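CrmK (Actinoalloteichus sp. WH1-2216-6, PDB 5I1V) is a flavoenzyme oxidase with covalently bound FAD that takes part in recycling shunt products during caerulomycin biosynthesis. Local coordinates at residues Thr443-Leu454 and Trp466-Asn474; Tyr475-Ser483 and Arg492-Arg500. All coordinates share one frame; numbering follows the deposited sequence.

Contact 1: residues Thr443-Leu454 and Trp466-Asn474. With FAD (flavin-adenine dinucleotide), chain E.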
loop_
_atom_site.group_PDB
_atom_site.type_symbol
_atom_site.label_atom_id
_atom_site.label_comp_id
_atom_site.label_asym_id
_atom_site.label_seq_id
_atom_site.Cartn_x
_atom_site.Cartn_y
_atom_site.Cartn_z
ATOM N N THR A 443 18.279 5.005 26.953
ATOM C CA THR A 443 18.563 6.344 26.443
ATOM C C THR A 443 17.300 7.219 26.386
ATOM O O THR A 443 17.369 8.414 26.077
ATOM C CB THR A 443 19.142 6.273 25.030
ATOM O OG1 THR A 443 18.219 5.585 24.180
ATOM C CG2 THR A 443 20.461 5.526 25.042
ATOM N N GLY A 444 16.148 6.632 26.682
ATOM C CA GLY A 444 14.883 7.335 26.616
ATOM C C GLY A 444 13.918 6.710 25.603
ATOM O O GLY A 444 13.882 5.497 25.420
ATOM N N ALA A 445 13.116 7.552 24.969
ATOM C CA ALA A 445 12.105 7.092 24.020
ATOM C C ALA A 445 11.997 8.033 22.846
ATOM O O ALA A 445 12.511 9.141 22.896
ATOM C CB ALA A 445 10.769 6.987 24.710
ATOM N N TYR A 446 11.278 7.583 21.817
ATOM C CA TYR A 446 11.181 8.304 20.551
ATOM C C TYR A 446 9.898 9.074 20.418
ATOM O O TYR A 446 8.819 8.534 20.509
ATOM C CB TYR A 446 11.323 7.261 19.440
ATOM C CG TYR A 446 11.326 7.757 18.011
ATOM C CD1 TYR A 446 12.005 8.907 17.630
ATOM C CD2 TYR A 446 10.698 7.016 17.029
ATOM C CE1 TYR A 446 12.011 9.320 16.298
ATOM C CE2 TYR A 446 10.716 7.397 15.700
ATOM C CZ TYR A 446 11.350 8.558 15.344
ATOM O OH TYR A 446 11.345 8.921 14.037
ATOM N N ILE A 447 10.011 10.368 20.096
ATOM C CA ILE A 447 8.881 11.232 20.064
ATOM C C ILE A 447 7.861 10.832 19.010
ATOM O O ILE A 447 6.686 11.086 19.179
ATOM C CB ILE A 447 9.312 12.726 19.911
ATOM C CG1 ILE A 447 8.125 13.679 20.211
ATOM C CG2 ILE A 447 9.872 13.006 18.511
ATOM C CD1 ILE A 447 7.516 13.601 21.586
ATOM N N ASN A 448 8.295 10.183 17.947
ATOM C CA ASN A 448 7.386 9.710 16.885
ATOM C C ASN A 448 6.605 8.410 17.247
ATOM O O ASN A 448 5.733 7.961 16.486
ATOM C CB ASN A 448 8.163 9.542 15.620
ATOM C CG ASN A 448 8.130 10.789 14.763
ATOM O OD1 ASN A 448 7.255 11.654 14.972
ATOM N ND2 ASN A 448 9.059 10.900 13.813
ATOM N N TYR A 449 6.912 7.828 18.400
ATOM C CA TYR A 449 6.004 6.835 19.034
ATOM C C TYR A 449 5.539 7.357 20.395
ATOM O O TYR A 449 5.904 6.789 21.414
ATOM C CB TYR A 449 6.708 5.505 19.245
ATOM C CG TYR A 449 7.146 4.856 17.951
ATOM C CD1 TYR A 449 6.237 4.670 16.928
ATOM C CD2 TYR A 449 8.425 4.355 17.790
ATOM C CE1 TYR A 449 6.588 4.072 15.744
ATOM C CE2 TYR A 449 8.803 3.764 16.581
ATOM C CZ TYR A 449 7.874 3.638 15.570
ATOM O OH TYR A 449 8.171 3.055 14.371
ATOM N N PRO A 450 4.778 8.456 20.418
ATOM C CA PRO A 450 4.465 9.087 21.704
ATOM C C PRO A 450 3.558 8.232 22.578
ATOM O O PRO A 450 2.656 7.598 22.068
ATOM C CB PRO A 450 3.650 10.313 21.324
ATOM C CG PRO A 450 3.005 9.914 20.018
ATOM C CD PRO A 450 4.040 9.096 19.310
ATOM N N ASP A 451 3.760 8.324 23.880
ATOM C CA ASP A 451 2.942 7.528 24.809
ATOM C C ASP A 451 2.539 8.419 25.949
ATOM O O ASP A 451 3.384 8.735 26.806
ATOM C CB ASP A 451 3.816 6.427 25.314
ATOM C CG ASP A 451 3.159 5.569 26.377
ATOM O OD1 ASP A 451 1.951 5.740 26.693
ATOM O OD2 ASP A 451 3.914 4.699 26.887
ATOM N N ILE A 452 1.269 8.786 26.023
ATOM C CA ILE A 452 0.881 9.768 27.048
ATOM C C ILE A 452 0.994 9.186 28.469
ATOM O O ILE A 452 0.988 9.940 29.439
ATOM C CB ILE A 452 -0.531 10.390 26.866
ATOM C CG1 ILE A 452 -1.616 9.307 26.974
ATOM C CG2 ILE A 452 -0.540 11.263 25.595
ATOM C CD1 ILE A 452 -3.064 9.752 26.790
ATOM N N ASP A 453 1.088 7.858 28.576
ATOM C CA ASP A 453 1.349 7.203 29.882
ATOM C C ASP A 453 2.645 7.706 30.538
ATOM O O ASP A 453 2.740 7.648 31.759
ATOM C CB ASP A 453 1.371 5.676 29.772
ATOM C CG ASP A 453 0.043 5.086 29.266
ATOM O OD1 ASP A 453 -0.989 5.784 29.322
ATOM O OD2 ASP A 453 0.031 3.917 28.798
ATOM N N LEU A 454 3.607 8.258 29.769
ATOM C CA LEU A 454 4.854 8.762 30.380
ATOM C C LEU A 454 4.621 10.035 31.163
ATOM O O LEU A 454 5.469 10.441 31.905
ATOM C CB LEU A 454 6.019 8.932 29.380
ATOM C CG LEU A 454 6.423 7.737 28.506
ATOM C CD1 LEU A 454 7.677 8.025 27.685
ATOM C CD2 LEU A 454 6.577 6.441 29.269
ATOM N N TRP A 466 8.146 13.454 31.139
ATOM C CA TRP A 466 8.030 12.972 29.756
ATOM C C TRP A 466 9.060 13.656 28.861
ATOM O O TRP A 466 9.714 12.999 28.079
ATOM C CB TRP A 466 6.604 13.158 29.193
ATOM C CG TRP A 466 6.154 14.611 29.075
ATOM C CD1 TRP A 466 5.558 15.358 30.046
ATOM C CD2 TRP A 466 6.312 15.474 27.953
ATOM N NE1 TRP A 466 5.337 16.617 29.595
ATOM C CE2 TRP A 466 5.800 16.727 28.315
ATOM C CE3 TRP A 466 6.846 15.312 26.672
ATOM C CZ2 TRP A 466 5.780 17.812 27.450
ATOM C CZ3 TRP A 466 6.848 16.411 25.805
ATOM C CH2 TRP A 466 6.319 17.640 26.205
ATOM N N HIS A 467 9.242 14.954 28.987
ATOM C CA HIS A 467 10.091 15.641 27.997
ATOM C C HIS A 467 11.600 15.315 28.076
ATOM O O HIS A 467 12.323 15.378 27.093
ATOM C CB HIS A 467 9.850 17.145 28.001
ATOM C CG HIS A 467 9.823 17.748 29.364
ATOM N ND1 HIS A 467 10.971 18.040 30.062
ATOM C CD2 HIS A 467 8.789 18.105 30.166
ATOM C CE1 HIS A 467 10.645 18.593 31.217
ATOM N NE2 HIS A 467 9.329 18.646 31.300
ATOM N N THR A 468 12.085 14.986 29.258
ATOM C CA THR A 468 13.422 14.450 29.363
ATOM C C THR A 468 13.621 13.123 28.680
ATOM O O THR A 468 14.662 12.888 28.036
ATOM C CB THR A 468 13.765 14.308 30.842
ATOM O OG1 THR A 468 13.650 15.619 31.395
ATOM C CG2 THR A 468 15.154 13.715 31.006
ATOM N N ILE A 469 12.631 12.254 28.832
ATOM C CA ILE A 469 12.670 10.951 28.245
ATOM C C ILE A 469 12.712 11.020 26.706
ATOM O O ILE A 469 13.384 10.216 26.084
ATOM C CB ILE A 469 11.481 10.108 28.703
ATOM C CG1 ILE A 469 11.640 9.811 30.193
ATOM C CG2 ILE A 469 11.448 8.800 27.929
ATOM C CD1 ILE A 469 10.370 9.417 30.885
ATOM N N TYR A 470 11.988 11.983 26.115
ATOM C CA TYR A 470 11.921 12.087 24.639
ATOM C C TYR A 470 13.000 12.968 24.037
ATOM O O TYR A 470 13.421 12.755 22.897
ATOM C CB TYR A 470 10.547 12.641 24.207
ATOM C CG TYR A 470 9.439 11.662 24.342
ATOM C CD1 TYR A 470 9.401 10.544 23.535
ATOM C CD2 TYR A 470 8.395 11.852 25.267
ATOM C CE1 TYR A 470 8.378 9.644 23.624
ATOM C CE2 TYR A 470 7.373 10.942 25.379
ATOM C CZ TYR A 470 7.367 9.841 24.532
ATOM O OH TYR A 470 6.402 8.873 24.581
ATOM N N TYR A 471 13.463 13.970 24.793
ATOM C CA TYR A 471 14.347 14.981 24.218
ATOM C C TYR A 471 15.776 15.042 24.849
ATOM O O TYR A 471 16.634 15.826 24.443
ATOM C CB TYR A 471 13.648 16.334 24.288
ATOM C CG TYR A 471 12.410 16.491 23.455
ATOM C CD1 TYR A 471 12.484 16.449 22.076
ATOM C CD2 TYR A 471 11.176 16.705 24.021
ATOM C CE1 TYR A 471 11.356 16.617 21.282
ATOM C CE2 TYR A 471 10.052 16.843 23.242
ATOM C CZ TYR A 471 10.156 16.836 21.865
ATOM O OH TYR A 471 9.070 16.996 21.023
ATOM N N GLY A 472 16.057 14.198 25.818
ATOM C CA GLY A 472 17.376 14.240 26.445
ATOM C C GLY A 472 17.564 15.570 27.126
ATOM O O GLY A 472 16.713 15.991 27.897
ATOM N N ASP A 473 18.645 16.252 26.763
ATOM C CA ASP A 473 18.996 17.573 27.246
ATOM C C ASP A 473 18.576 18.710 26.337
ATOM O O ASP A 473 18.903 19.843 26.615
ATOM C CB ASP A 473 20.527 17.684 27.321
ATOM C CG ASP A 473 21.131 16.663 28.238
ATOM O OD1 ASP A 473 20.512 16.412 29.294
ATOM O OD2 ASP A 473 22.208 16.104 27.896
ATOM N N ASN A 474 17.914 18.423 25.225
ATOM C CA ASN A 474 17.555 19.451 24.269
ATOM C C ASN A 474 16.231 20.182 24.564
ATOM O O ASN A 474 15.905 21.114 23.872
ATOM C CB ASN A 474 17.490 18.792 22.867
ATOM C CG ASN A 474 18.889 18.502 22.329
ATOM O OD1 ASN A 474 19.850 19.093 22.814
ATOM N ND2 ASN A 474 19.009 17.597 21.394
HETATM P PA FAD E . 0.105 12.770 11.637
HETATM O O1A FAD E . -0.794 11.949 12.528
HETATM O O2A FAD E . -0.565 13.438 10.472
HETATM O O5B FAD E . 0.891 13.827 12.491
HETATM C C5B FAD E . 1.795 13.466 13.530
HETATM C C4B FAD E . 2.047 14.690 14.421
HETATM O O4B FAD E . 2.785 15.637 13.623
HETATM C C3B FAD E . 0.844 15.467 14.913
HETATM O O3B FAD E . 1.209 16.144 16.103
HETATM C C2B FAD E . 0.618 16.486 13.832
HETATM O O2B FAD E . -0.248 17.587 14.124
HETATM C C1B FAD E . 2.059 16.828 13.431
HETATM N N9A FAD E . 2.167 17.174 11.992
HETATM C C8A FAD E . 1.742 16.473 10.896
HETATM N N7A FAD E . 1.940 17.216 9.759
HETATM C C5A FAD E . 2.485 18.346 10.160
HETATM C C6A FAD E . 2.948 19.509 9.445
HETATM N N6A FAD E . 2.850 19.483 8.130
HETATM N N1A FAD E . 3.449 20.513 10.172
HETATM C C2A FAD E . 3.499 20.488 11.521
HETATM N N3A FAD E . 3.138 19.407 12.261
HETATM C C4A FAD E . 2.580 18.369 11.588
HETATM N N1 FAD E . 8.761 6.393 12.393
HETATM C C2 FAD E . 10.050 6.118 12.086
HETATM O O2 FAD E . 10.943 6.921 12.384
HETATM N N3 FAD E . 10.430 4.987 11.453
HETATM C C4 FAD E . 9.595 4.017 11.103
HETATM O O4 FAD E . 9.996 3.008 10.484
HETATM C C4X FAD E . 8.180 4.220 11.377
HETATM N N5 FAD E . 7.264 3.270 11.045
HETATM C C5X FAD E . 5.961 3.543 11.220
HETATM C C6 FAD E . 4.998 2.657 10.739
HETATM C C7 FAD E . 3.628 2.864 10.897
HETATM C C7M FAD E . 2.631 1.845 10.331
HETATM C C8 FAD E . 3.221 4.096 11.607
HETATM C C8M FAD E . 1.770 4.405 11.853
HETATM C C9 FAD E . 4.164 5.000 12.107
HETATM C C9A FAD E . 5.528 4.770 11.934
HETATM N N10 FAD E . 6.496 5.665 12.405
HETATM C C10 FAD E . 7.826 5.442 12.103
HETATM C "C1'" FAD E . 6.158 6.754 13.320
HETATM C "C2'" FAD E . 5.921 8.023 12.567
HETATM O "O2'" FAD E . 7.173 8.601 12.253
HETATM C "C3'" FAD E . 5.057 8.982 13.316
HETATM O "O3'" FAD E . 3.786 8.335 13.601
HETATM C "C4'" FAD E . 4.868 10.300 12.535
HETATM O "O4'" FAD E . 4.634 11.334 13.492
HETATM C "C5'" FAD E . 3.718 10.185 11.556
HETATM O "O5'" FAD E . 3.650 11.396 10.802
HETATM P P FAD E . 2.303 11.627 9.997
HETATM O O1P FAD E . 1.960 10.421 9.202
HETATM O O2P FAD E . 2.366 12.946 9.293
HETATM O O3P FAD E . 1.231 11.734 11.207
HETATM O O HOH W 1 16.046 11.121 25.389
HETATM O O HOH W 2 12.573 11.672 20.465
HETATM O O HOH W 3 7.031 6.525 23.801
#

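Contact 2: residues Tyr475-Ser483 and Arg492-Arg500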
loop_
_atom_site.group_PDB
_atom_site.type_symbol
_atom_site.label_atom_id
_atom_site.label_comp_id
_atom_site.label_asym_id
_atom_site.label_seq_id
_atom_site.Cartn_x
_atom_site.Cartn_y
_atom_site.Cartn_z
ATOM N N TYR A 475 15.465 19.745 25.556
ATOM C CA TYR A 475 14.172 20.370 25.791
ATOM C C TYR A 475 14.215 21.890 26.064
ATOM O O TYR A 475 13.455 22.646 25.473
ATOM C CB TYR A 475 13.358 19.566 26.791
ATOM C CG TYR A 475 11.910 20.032 26.945
ATOM C CD1 TYR A 475 10.948 19.824 25.925
ATOM C CD2 TYR A 475 11.482 20.619 28.116
ATOM C CE1 TYR A 475 9.642 20.251 26.099
ATOM C CE2 TYR A 475 10.186 21.021 28.288
ATOM C CZ TYR A 475 9.270 20.855 27.253
ATOM O OH TYR A 475 7.975 21.271 27.444
ATOM N N PRO A 476 15.100 22.374 26.953
ATOM C CA PRO A 476 15.074 23.825 27.138
ATOM C C PRO A 476 15.433 24.676 25.907
ATOM O O PRO A 476 14.906 25.742 25.741
ATOM C CB PRO A 476 16.089 24.038 28.302
ATOM C CG PRO A 476 15.972 22.774 29.080
ATOM C CD PRO A 476 15.771 21.686 28.050
ATOM N N ARG A 477 16.315 24.219 25.049
ATOM C CA ARG A 477 16.599 24.954 23.833
ATOM C C ARG A 477 15.360 24.952 22.907
ATOM O O ARG A 477 15.011 25.990 22.323
ATOM C CB ARG A 477 17.802 24.355 23.095
ATOM C CG ARG A 477 18.113 24.997 21.753
ATOM C CD ARG A 477 18.354 26.480 21.808
ATOM N NE ARG A 477 18.913 26.898 20.540
ATOM C CZ ARG A 477 18.697 28.049 19.927
ATOM N NH1 ARG A 477 17.951 28.968 20.445
ATOM N NH2 ARG A 477 19.262 28.272 18.760
ATOM N N LEU A 478 14.701 23.812 22.814
ATOM C CA LEU A 478 13.449 23.739 22.049
ATOM C C LEU A 478 12.366 24.676 22.638
ATOM O O LEU A 478 11.636 25.318 21.898
ATOM C CB LEU A 478 12.913 22.319 21.982
ATOM C CG LEU A 478 13.748 21.365 21.146
ATOM C CD1 LEU A 478 13.306 19.943 21.460
ATOM C CD2 LEU A 478 13.586 21.662 19.652
ATOM N N GLN A 479 12.280 24.763 23.961
ATOM C CA GLN A 479 11.324 25.704 24.606
ATOM C C GLN A 479 11.672 27.143 24.225
ATOM O O GLN A 479 10.812 27.952 23.983
ATOM C CB GLN A 479 11.350 25.539 26.093
ATOM C CG GLN A 479 10.769 24.252 26.640
ATOM C CD GLN A 479 10.700 24.320 28.138
ATOM O OE1 GLN A 479 11.707 24.175 28.798
ATOM N NE2 GLN A 479 9.517 24.556 28.673
ATOM N N GLU A 480 12.953 27.466 24.150
ATOM C CA GLU A 480 13.370 28.801 23.723
ATOM C C GLU A 480 12.999 29.082 22.261
ATOM O O GLU A 480 12.604 30.174 21.872
ATOM C CB GLU A 480 14.895 28.950 23.942
ATOM C CG GLU A 480 15.547 30.095 23.200
ATOM C CD GLU A 480 17.082 30.073 23.316
ATOM O OE1 GLU A 480 17.676 28.992 23.533
ATOM O OE2 GLU A 480 17.709 31.138 23.167
ATOM N N ILE A 481 13.174 28.098 21.404
ATOM C CA ILE A 481 12.833 28.306 20.013
ATOM C C ILE A 481 11.282 28.427 19.904
ATOM O O ILE A 481 10.761 29.249 19.166
ATOM C CB ILE A 481 13.419 27.168 19.155
ATOM C CG1 ILE A 481 14.928 27.225 19.248
ATOM C CG2 ILE A 481 12.951 27.261 17.712
ATOM C CD1 ILE A 481 15.664 26.011 18.696
ATOM N N LYS A 482 10.574 27.594 20.635
ATOM C CA LYS A 482 9.124 27.624 20.683
ATOM C C LYS A 482 8.617 29.010 21.034
ATOM O O LYS A 482 7.724 29.573 20.400
ATOM C CB LYS A 482 8.635 26.584 21.699
ATOM C CG LYS A 482 7.162 26.712 22.114
ATOM C CD LYS A 482 6.244 26.188 21.009
ATOM C CE LYS A 482 4.783 26.419 21.355
ATOM N NZ LYS A 482 3.918 25.732 20.371
ATOM N N SER A 483 9.247 29.577 22.043
ATOM C CA SER A 483 8.854 30.842 22.554
ATOM C C SER A 483 9.163 31.958 21.549
ATOM O O SER A 483 8.450 32.945 21.487
ATOM C CB SER A 483 9.491 31.042 23.926
ATOM O OG SER A 483 9.561 32.391 24.209
ATOM N N ARG A 492 -0.261 23.203 19.617
ATOM C CA ARG A 492 -0.071 22.479 20.830
ATOM C C ARG A 492 -0.847 21.159 20.837
ATOM O O ARG A 492 -1.726 20.931 19.982
ATOM C CB ARG A 492 -0.464 23.377 21.986
ATOM C CG ARG A 492 -1.958 23.704 22.060
ATOM C CD ARG A 492 -2.273 24.742 23.150
ATOM N NE ARG A 492 -3.686 25.113 23.115
ATOM C CZ ARG A 492 -4.228 26.041 22.311
ATOM N NH1 ARG A 492 -3.493 26.775 21.460
ATOM N NH2 ARG A 492 -5.531 26.274 22.383
ATOM N N HIS A 493 -0.470 20.308 21.784
ATOM C CA HIS A 493 -1.046 18.998 22.019
ATOM C C HIS A 493 -0.496 18.488 23.352
ATOM O O HIS A 493 0.270 19.207 24.002
ATOM C CB HIS A 493 -0.817 18.022 20.855
ATOM C CG HIS A 493 0.612 17.827 20.450
ATOM N ND1 HIS A 493 1.509 17.098 21.185
ATOM C CD2 HIS A 493 1.252 18.161 19.306
ATOM C CE1 HIS A 493 2.670 17.044 20.542
ATOM N NE2 HIS A 493 2.527 17.662 19.385
ATOM N N ALA A 494 -0.857 17.276 23.780
ATOM C CA ALA A 494 -0.463 16.824 25.154
ATOM C C ALA A 494 1.049 16.831 25.328
ATOM O O ALA A 494 1.553 17.050 26.420
ATOM C CB ALA A 494 -0.977 15.435 25.430
ATOM N N PHE A 495 1.789 16.537 24.270
ATOM C CA PHE A 495 3.241 16.527 24.345
ATOM C C PHE A 495 3.893 17.635 23.543
ATOM O O PHE A 495 5.012 17.485 23.118
ATOM C CB PHE A 495 3.783 15.187 23.886
ATOM C CG PHE A 495 3.706 14.078 24.920
ATOM C CD1 PHE A 495 3.429 14.324 26.259
ATOM C CD2 PHE A 495 4.019 12.780 24.553
ATOM C CE1 PHE A 495 3.431 13.289 27.185
ATOM C CE2 PHE A 495 4.013 11.739 25.492
ATOM C CZ PHE A 495 3.726 12.002 26.793
ATOM N N SER A 496 3.238 18.767 23.386
ATOM C CA SER A 496 3.864 19.863 22.679
ATOM C C SER A 496 4.904 20.550 23.548
ATOM O O SER A 496 4.803 20.518 24.769
ATOM C CB SER A 496 2.850 20.845 22.131
ATOM O OG SER A 496 2.083 21.490 23.124
ATOM N N ILE A 497 5.905 21.124 22.903
ATOM C CA ILE A 497 6.952 21.871 23.632
ATOM C C ILE A 497 6.256 22.996 24.390
ATOM O O ILE A 497 5.641 23.862 23.774
ATOM C CB ILE A 497 8.026 22.480 22.691
ATOM C CG1 ILE A 497 8.655 21.436 21.732
ATOM C CG2 ILE A 497 9.083 23.205 23.466
ATOM C CD1 ILE A 497 9.212 20.267 22.435
ATOM N N ARG A 498 6.376 23.026 25.709
ATOM C CA ARG A 498 5.712 24.095 26.491
ATOM C C ARG A 498 6.495 25.403 26.415
ATOM O O ARG A 498 7.721 25.402 26.407
ATOM C CB ARG A 498 5.561 23.724 27.969
ATOM C CG ARG A 498 4.821 22.420 28.258
ATOM C CD ARG A 498 3.502 22.351 27.538
ATOM N NE ARG A 498 2.594 21.350 28.104
ATOM C CZ ARG A 498 2.282 20.178 27.556
ATOM N NH1 ARG A 498 2.826 19.776 26.411
ATOM N NH2 ARG A 498 1.407 19.397 28.172
ATOM N N PRO A 499 5.802 26.527 26.395
ATOM C CA PRO A 499 6.621 27.731 26.248
ATOM C C PRO A 499 7.469 27.962 27.531
ATOM O O PRO A 499 7.016 27.648 28.640
ATOM C CB PRO A 499 5.588 28.846 26.047
ATOM C CG PRO A 499 4.298 28.124 25.713
ATOM C CD PRO A 499 4.378 26.850 26.502
ATOM N N ARG A 500 8.698 28.442 27.325
ATOM C CA ARG A 500 9.644 28.794 28.413
ATOM C C ARG A 500 8.973 29.229 29.723
ATOM O O ARG A 500 8.906 28.511 30.734
ATOM C CB ARG A 500 10.549 29.935 27.936
ATOM C CG ARG A 500 11.886 29.511 27.360
ATOM C CD ARG A 500 12.802 30.721 27.179
ATOM N NE ARG A 500 12.009 31.898 26.804
ATOM C CZ ARG A 500 12.447 32.912 26.056
ATOM N NH1 ARG A 500 13.702 32.946 25.598
ATOM N NH2 ARG A 500 11.610 33.918 25.770
ATOM O OXT ARG A 500 8.461 30.347 29.791
HETATM O O HOH W 4 7.884 26.112 30.977
HETATM O O HOH W 5 4.968 23.378 21.047
#

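Contact 1: residues Thr443-Leu454 and Trp466-Asn474
With CG beside the backbone N and anti to the carbonyl carbon (chi1 -74°), the Tyr470 ring leaves helix 466-471 and slots into the curl of 443-454, while Ile447, its CG1 anti to N (chi1 -167°), brings CD1 over one face of that ring. This CH-pi contact puts Ile447 CD1 4.1 Å from the Tyr470 ring centroid. Leu454 CD1 closes on the phenol end, 3.7 Å from Tyr470 CZ, and Ala445 CB touches Tyr470 CE1. The hydroxyl takes the backbone N-H of Asp451, with Asp451 N 2.8 Å from Tyr470 OH, and a water links it to Tyr449 O. A phenylalanine in place of Tyr470 would probably leave Asp451 N without its acceptor and that water without its link to the helix. Nearer the strand, Ala445 N donates to Ile469 O at 2.9 Å, from above the carbonyl plane. Gly444 CA lies 3.3 Å from Ile469 O in a CA-H...O contact. The turn Tyr446-Tyr449 faces the cofactor: Tyr446 OH donates to FAD O2 at 2.6 Å and itself accepts from Asn448 ND2, whereas Asn448 OD1 receives FAD O4' at 3.0 Å. Asp451 OD1 forms an Asx turn with Asp453 N and a salt bridge with Lys341. A beta turn that reads both flavin and ribityl chain, backed by helix 466-471, fits the FAD site of a berberine-bridge-type oxidase.

Contact 2: residues Tyr475-Ser483 and Arg492-Arg500
In the berberine-like region the C-terminal tail, Arg492-Arg500, crosses one side of the last helix, 475-485, where Tyr475, Gln479, Lys482 and Ser483 project. Two side chains of the helix grip the backbone of one tail residue: Arg498 N donates to Tyr475 OH at 2.9 Å and nearly straight (166°), and Gln479 NE2 donates a hydrogen bond to Arg498 O at 3.0 Å from above the carbonyl plane. Ile497 packs beside both side chains: CD1 lies at the edge of the Tyr475 ring, 3.7 Å from Tyr475 CE1, and CG2 is 3.5 Å from Gln479 CA. With CG anti to the backbone N (chi1 166°) and a bend at chi2, the Lys482 chain passes Ile497 O; its ammonium reaches a water shared with that carbonyl, besides Asn193 O and Asp486. The Arg498 guanidinium turns back on the tail, NH1 and NH2 both holding Ala494 O while NH1 also meets Ser496 O on a lone pair at 2.7 Å. Farther out, Arg500 lays a guanidinium face over Ser483 OG. Leu478 and Ile481 pack on Trp184 of helix 180-185, and Leu478 and Ile497 meet Tyr471 of helix 466-471.

In the fold
Contacts 1 and 2 follow one another along the chain, their centres about 13 Å apart, and helix 466-471 is followed, after a short turn, by helix 475-485. Aromatic side chains join them: Phe495 of contact 2 stacks on Trp466 and meets the Tyr470 ring, with Phe495 CE2 3.5 Å from Tyr470 CE2, and His467 stacks on Tyr475. Phe495 CZ also comes within 3.3 Å of Asp451 O. Contact 1 reaches FAD directly, Tyr446 and Tyr449 at the flavin ring and Asn448 at the ribityl chain. Contact 2 touches FAD through His493, while the side chain of Ser496 stays about 8 Å from the cofactor. Residues 443-454 and the tail 492-500 thus both border the FAD pocket.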